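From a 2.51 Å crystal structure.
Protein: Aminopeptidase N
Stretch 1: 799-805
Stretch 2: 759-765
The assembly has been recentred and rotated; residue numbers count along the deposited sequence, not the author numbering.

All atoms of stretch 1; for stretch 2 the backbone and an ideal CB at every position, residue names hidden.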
ATOM      1  N   GLY A 799     -14.975 -25.569 -16.632  1.00 51.14           N
ATOM      2  CA  GLY A 799     -13.574 -25.264 -16.918  1.00 49.43           C
ATOM      3  C   GLY A 799     -13.313 -24.262 -18.027  1.00 48.23           C
ATOM      4  O   GLY A 799     -12.156 -24.036 -18.392  1.00 50.26           O
ATOM      5  N   LEU A 800     -14.372 -23.654 -18.559  1.00 46.13           N
ATOM      6  CA  LEU A 800     -14.248 -22.701 -19.670  1.00 44.78           C
ATOM      7  C   LEU A 800     -13.596 -21.382 -19.249  1.00 42.44           C
ATOM      8  O   LEU A 800     -13.095 -20.640 -20.095  1.00 43.84           O
ATOM      9  CB  LEU A 800     -15.620 -22.421 -20.297  1.00 43.86           C
ATOM     10  CG  LEU A 800     -16.343 -23.616 -20.929  1.00 45.35           C
ATOM     11  CD1 LEU A 800     -17.733 -23.213 -21.397  1.00 46.98           C
ATOM     12  CD2 LEU A 800     -15.546 -24.208 -22.084  1.00 46.01           C
ATOM     13  N   GLY A 801     -13.622 -21.086 -17.952  1.00 40.43           N
ATOM     14  CA  GLY A 801     -12.949 -19.913 -17.409  1.00 40.56           C
ATOM     15  C   GLY A 801     -11.441 -20.068 -17.441  1.00 44.87           C
ATOM     16  O   GLY A 801     -10.719 -19.104 -17.707  1.00 47.98           O
ATOM     17  N   TYR A 802     -10.966 -21.283 -17.175  1.00 46.64           N
ATOM     18  CA  TYR A 802      -9.533 -21.574 -17.231  1.00 44.33           C
ATOM     19  C   TYR A 802      -9.045 -21.562 -18.669  1.00 42.59           C
ATOM     20  O   TYR A 802      -7.940 -21.106 -18.943  1.00 49.53           O
ATOM     21  CB  TYR A 802      -9.212 -22.922 -16.572  1.00 44.16           C
ATOM     22  CG  TYR A 802      -9.727 -23.035 -15.156  1.00 44.04           C
ATOM     23  CD1 TYR A 802      -9.402 -22.078 -14.204  1.00 45.57           C
ATOM     24  CD2 TYR A 802     -10.549 -24.088 -14.772  1.00 48.46           C
ATOM     25  CE1 TYR A 802      -9.883 -22.162 -12.911  1.00 46.19           C
ATOM     26  CE2 TYR A 802     -11.030 -24.187 -13.476  1.00 44.96           C
ATOM     27  CZ  TYR A 802     -10.693 -23.219 -12.553  1.00 43.73           C
ATOM     28  OH  TYR A 802     -11.162 -23.302 -11.266  1.00 39.74           O
ATOM     29  N   ALA A 803      -9.873 -22.058 -19.584  1.00 44.75           N
ATOM     30  CA  ALA A 803      -9.534 -22.089 -21.007  1.00 46.85           C
ATOM     31  C   ALA A 803      -9.529 -20.686 -21.617  1.00 44.69           C
ATOM     32  O   ALA A 803      -8.658 -20.356 -22.421  1.00 48.43           O
ATOM     33  CB  ALA A 803     -10.496 -22.994 -21.763  1.00 48.82           C
ATOM     34  N   PHE A 804     -10.499 -19.866 -21.237  1.00 45.60           N
ATOM     35  CA  PHE A 804     -10.510 -18.463 -21.643  1.00 48.83           C
ATOM     36  C   PHE A 804      -9.286 -17.713 -21.108  1.00 45.85           C
ATOM     37  O   PHE A 804      -8.784 -16.799 -21.766  1.00 52.07           O
ATOM     38  CB  PHE A 804     -11.796 -17.769 -21.179  1.00 50.40           C
ATOM     39  CG  PHE A 804     -11.759 -16.272 -21.316  1.00 52.51           C
ATOM     40  CD1 PHE A 804     -11.883 -15.672 -22.563  1.00 56.00           C
ATOM     41  CD2 PHE A 804     -11.588 -15.460 -20.199  1.00 51.82           C
ATOM     42  CE1 PHE A 804     -11.843 -14.292 -22.694  1.00 59.75           C
ATOM     43  CE2 PHE A 804     -11.549 -14.080 -20.323  1.00 52.91           C
ATOM     44  CZ  PHE A 804     -11.677 -13.495 -21.572  1.00 54.06           C
ATOM     45  N   MET A 805      -8.813 -18.099 -19.925  1.00 41.05           N
ATOM     46  CA  MET A 805      -7.637 -17.470 -19.332  1.00 41.22           C
ATOM     47  C   MET A 805      -6.337 -17.850 -20.057  1.00 42.27           C
ATOM     48  O   MET A 805      -5.477 -16.993 -20.263  1.00 46.30           O
ATOM     49  CB  MET A 805      -7.541 -17.797 -17.838  1.00 44.38           C
ATOM     50  CG  MET A 805      -6.573 -16.909 -17.057  1.00 49.47           C
ATOM     51  SD  MET A 805      -6.902 -15.128 -17.137  1.00 46.17           S
ATOM     52  CE  MET A 805      -8.371 -14.974 -16.125  1.00 43.95           C
ATOM     53  N   UNK A 759     -21.774 -14.701 -17.702  1.00 53.82           N
ATOM     54  CA  UNK A 759     -20.674 -13.779 -17.396  1.00 44.58           C
ATOM     55  C   UNK A 759     -19.524 -13.914 -18.391  1.00 47.36           C
ATOM     56  O   UNK A 759     -19.007 -12.916 -18.897  1.00 44.86           O
ATOM     57  CB  UNK A 759     -20.159 -14.026 -15.976  1.00 44.58           C
ATOM     58  N   UNK A 760     -19.139 -15.154 -18.676  1.00 52.78           N
ATOM     59  CA  UNK A 760     -18.041 -15.427 -19.600  1.00 48.88           C
ATOM     60  C   UNK A 760     -18.368 -14.981 -21.021  1.00 47.87           C
ATOM     61  O   UNK A 760     -17.534 -14.364 -21.683  1.00 57.72           O
ATOM     62  CB  UNK A 760     -17.704 -16.919 -19.590  1.00 48.88           C
ATOM     63  N   UNK A 761     -19.578 -15.289 -21.481  1.00 49.10           N
ATOM     64  CA  UNK A 761     -20.044 -14.856 -22.802  1.00 53.13           C
ATOM     65  C   UNK A 761     -19.939 -13.345 -22.965  1.00 51.67           C
ATOM     66  O   UNK A 761     -19.509 -12.853 -24.007  1.00 49.48           O
ATOM     67  CB  UNK A 761     -21.490 -15.303 -23.028  1.00 53.13           C
ATOM     68  N   UNK A 762     -20.339 -12.619 -21.925  1.00 50.33           N
ATOM     69  CA  UNK A 762     -20.341 -11.160 -21.950  1.00 56.60           C
ATOM     70  C   UNK A 762     -18.915 -10.631 -22.041  1.00 49.48           C
ATOM     71  O   UNK A 762     -18.638  -9.726 -22.826  1.00 51.73           O
ATOM     72  CB  UNK A 762     -21.039 -10.600 -20.709  1.00 56.60           C
ATOM     73  N   UNK A 763     -18.022 -11.211 -21.243  1.00 48.05           N
ATOM     74  CA  UNK A 763     -16.607 -10.822 -21.237  1.00 51.55           C
ATOM     75  C   UNK A 763     -15.946 -11.065 -22.603  1.00 57.74           C
ATOM     76  O   UNK A 763     -15.090 -10.280 -23.032  1.00 51.80           O
ATOM     77  CB  UNK A 763     -15.856 -11.594 -20.151  1.00 51.55           C
ATOM     78  N   UNK A 764     -16.352 -12.142 -23.278  1.00 54.29           N
ATOM     79  CA  UNK A 764     -15.856 -12.454 -24.623  1.00 57.40           C
ATOM     80  C   UNK A 764     -16.367 -11.469 -25.671  1.00 56.82           C
ATOM     81  O   UNK A 764     -15.658 -11.153 -26.622  1.00 70.78           O
ATOM     82  CB  UNK A 764     -16.263 -13.876 -25.015  1.00 57.40           C
ATOM     83  N   UNK A 765     -17.602 -11.006 -25.505  1.00 62.15           N
ATOM     84  CA  UNK A 765     -18.150  -9.960 -26.362  1.00 61.49           C
ATOM     85  C   UNK A 765     -17.475  -8.625 -26.107  1.00 64.63           C
ATOM     86  O   UNK A 765     -17.408  -7.774 -26.998  1.00 70.19           O
ATOM     87  CB  UNK A 765     -19.659  -9.831 -26.147  1.00 61.49           C
TER

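Two helices run side by side here in nearly the same direction, their N-to-C vectors 18° apart and their axes 11.2 Å apart at closest approach. Stretch 1 offers the second helix a surface with no charged side chain: CB and the already bonded O of Leu800, the N of Gly801, then the ring of Phe804 one turn later.

Position 759 has helical backbone angles, and its CB finds nothing of stretch 1 within 5.5 Å. The contact therefore sets no demand, and any good helix former would serve. The residue is Ala759, whose backbone O accepts the helical hydrogen bond from the N of position 763.

At position 760 the CA-to-CB bond points toward stretch 1, yet the CB itself is still short of contact. The gap ahead is lined by Leu800, by Gly801, which puts no side chain in the way, and by the Phe804 ring. A long apolar chain is needed, so leucine, methionine or isoleucine would be reasonable, while alanine would leave the gap unfilled. It is Leu760, with chi1 t and chi2 p. Its two methyls diverge: CD2 lies 3.6 Å from CB of Leu800 and 4.0 Å from N of Gly801, whereas CD1 sits over one face of the Phe804 ring, 4.1 Å from the centroid, in a CH-pi contact.

Positions 761 and 762 are out of reach of stretch 1, which cannot choose between polar and apolar chains at either. They hold Asp761 and Ile762, neither of which touches it.

Position 763 again points toward stretch 1, one helical turn after Leu760. Its ideal CB is already 4.8 Å from CZ of Phe804, so a branched apolar chain can close the remaining distance; valine, isoleucine or leucine would be plausible, whereas an alanine would end at the CB. The residue is Val763, chi1 t, which brings CG1 to 3.7 Å from CZ of Phe804.

Position 764 points sideways, with its ideal CB 5.0 Å from CE1 of Phe804. Stretch 1 presents no charged side chain here, but a flexible chain could lay its methylenes against the ring, so lysine, arginine, glutamine or methionine would fit. Lys764 does this with an extended chain beyond chi1, placing CE 3.9 Å from CD1 of Phe804. The contact is made by aliphatic carbon, and no hydrogen bond or salt bridge joins the lysine to stretch 1.

Position 765 is out of reach, has ordinary helical angles and has room for a CB, so the backbone does not call for glycine. It is nevertheless Gly765, whose N donates to O of Asp761, continuing the helix.

Stretch 2, residues 759-765: ALDIVKG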
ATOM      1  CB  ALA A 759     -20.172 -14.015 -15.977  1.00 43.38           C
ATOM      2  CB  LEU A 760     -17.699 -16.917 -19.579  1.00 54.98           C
ATOM      3  CG  LEU A 760     -16.497 -17.372 -20.408  1.00 54.84           C
ATOM      4  CD1 LEU A 760     -15.277 -16.494 -20.163  1.00 49.17           C
ATOM      5  CD2 LEU A 760     -16.193 -18.829 -20.099  1.00 58.67           C
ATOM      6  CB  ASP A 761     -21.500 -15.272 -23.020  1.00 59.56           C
ATOM      7  CG  ASP A 761     -21.672 -16.771 -23.101  1.00 66.54           C
ATOM      8  OD1 ASP A 761     -20.996 -17.402 -23.944  1.00 55.98           O
ATOM      9  OD2 ASP A 761     -22.488 -17.314 -22.324  1.00 72.08           O
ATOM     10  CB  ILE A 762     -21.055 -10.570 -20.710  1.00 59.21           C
ATOM     11  CG1 ILE A 762     -22.549 -10.912 -20.745  1.00 60.59           C
ATOM     12  CG2 ILE A 762     -20.891  -9.054 -20.649  1.00 62.79           C
ATOM     13  CD1 ILE A 762     -23.211 -10.884 -19.385  1.00 65.56           C
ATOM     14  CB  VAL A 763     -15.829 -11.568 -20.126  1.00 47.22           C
ATOM     15  CG1 VAL A 763     -14.330 -11.323 -20.239  1.00 50.54           C
ATOM     16  CG2 VAL A 763     -16.325 -11.136 -18.751  1.00 48.08           C
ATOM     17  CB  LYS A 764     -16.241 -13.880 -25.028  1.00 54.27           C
ATOM     18  CG  LYS A 764     -15.434 -14.950 -24.317  1.00 48.95           C
ATOM     19  CD  LYS A 764     -16.008 -16.333 -24.561  1.00 48.88           C
ATOM     20  CE  LYS A 764     -15.036 -17.410 -24.108  1.00 51.78           C
ATOM     21  NZ  LYS A 764     -15.555 -18.780 -24.365  1.00 50.84           N
TER
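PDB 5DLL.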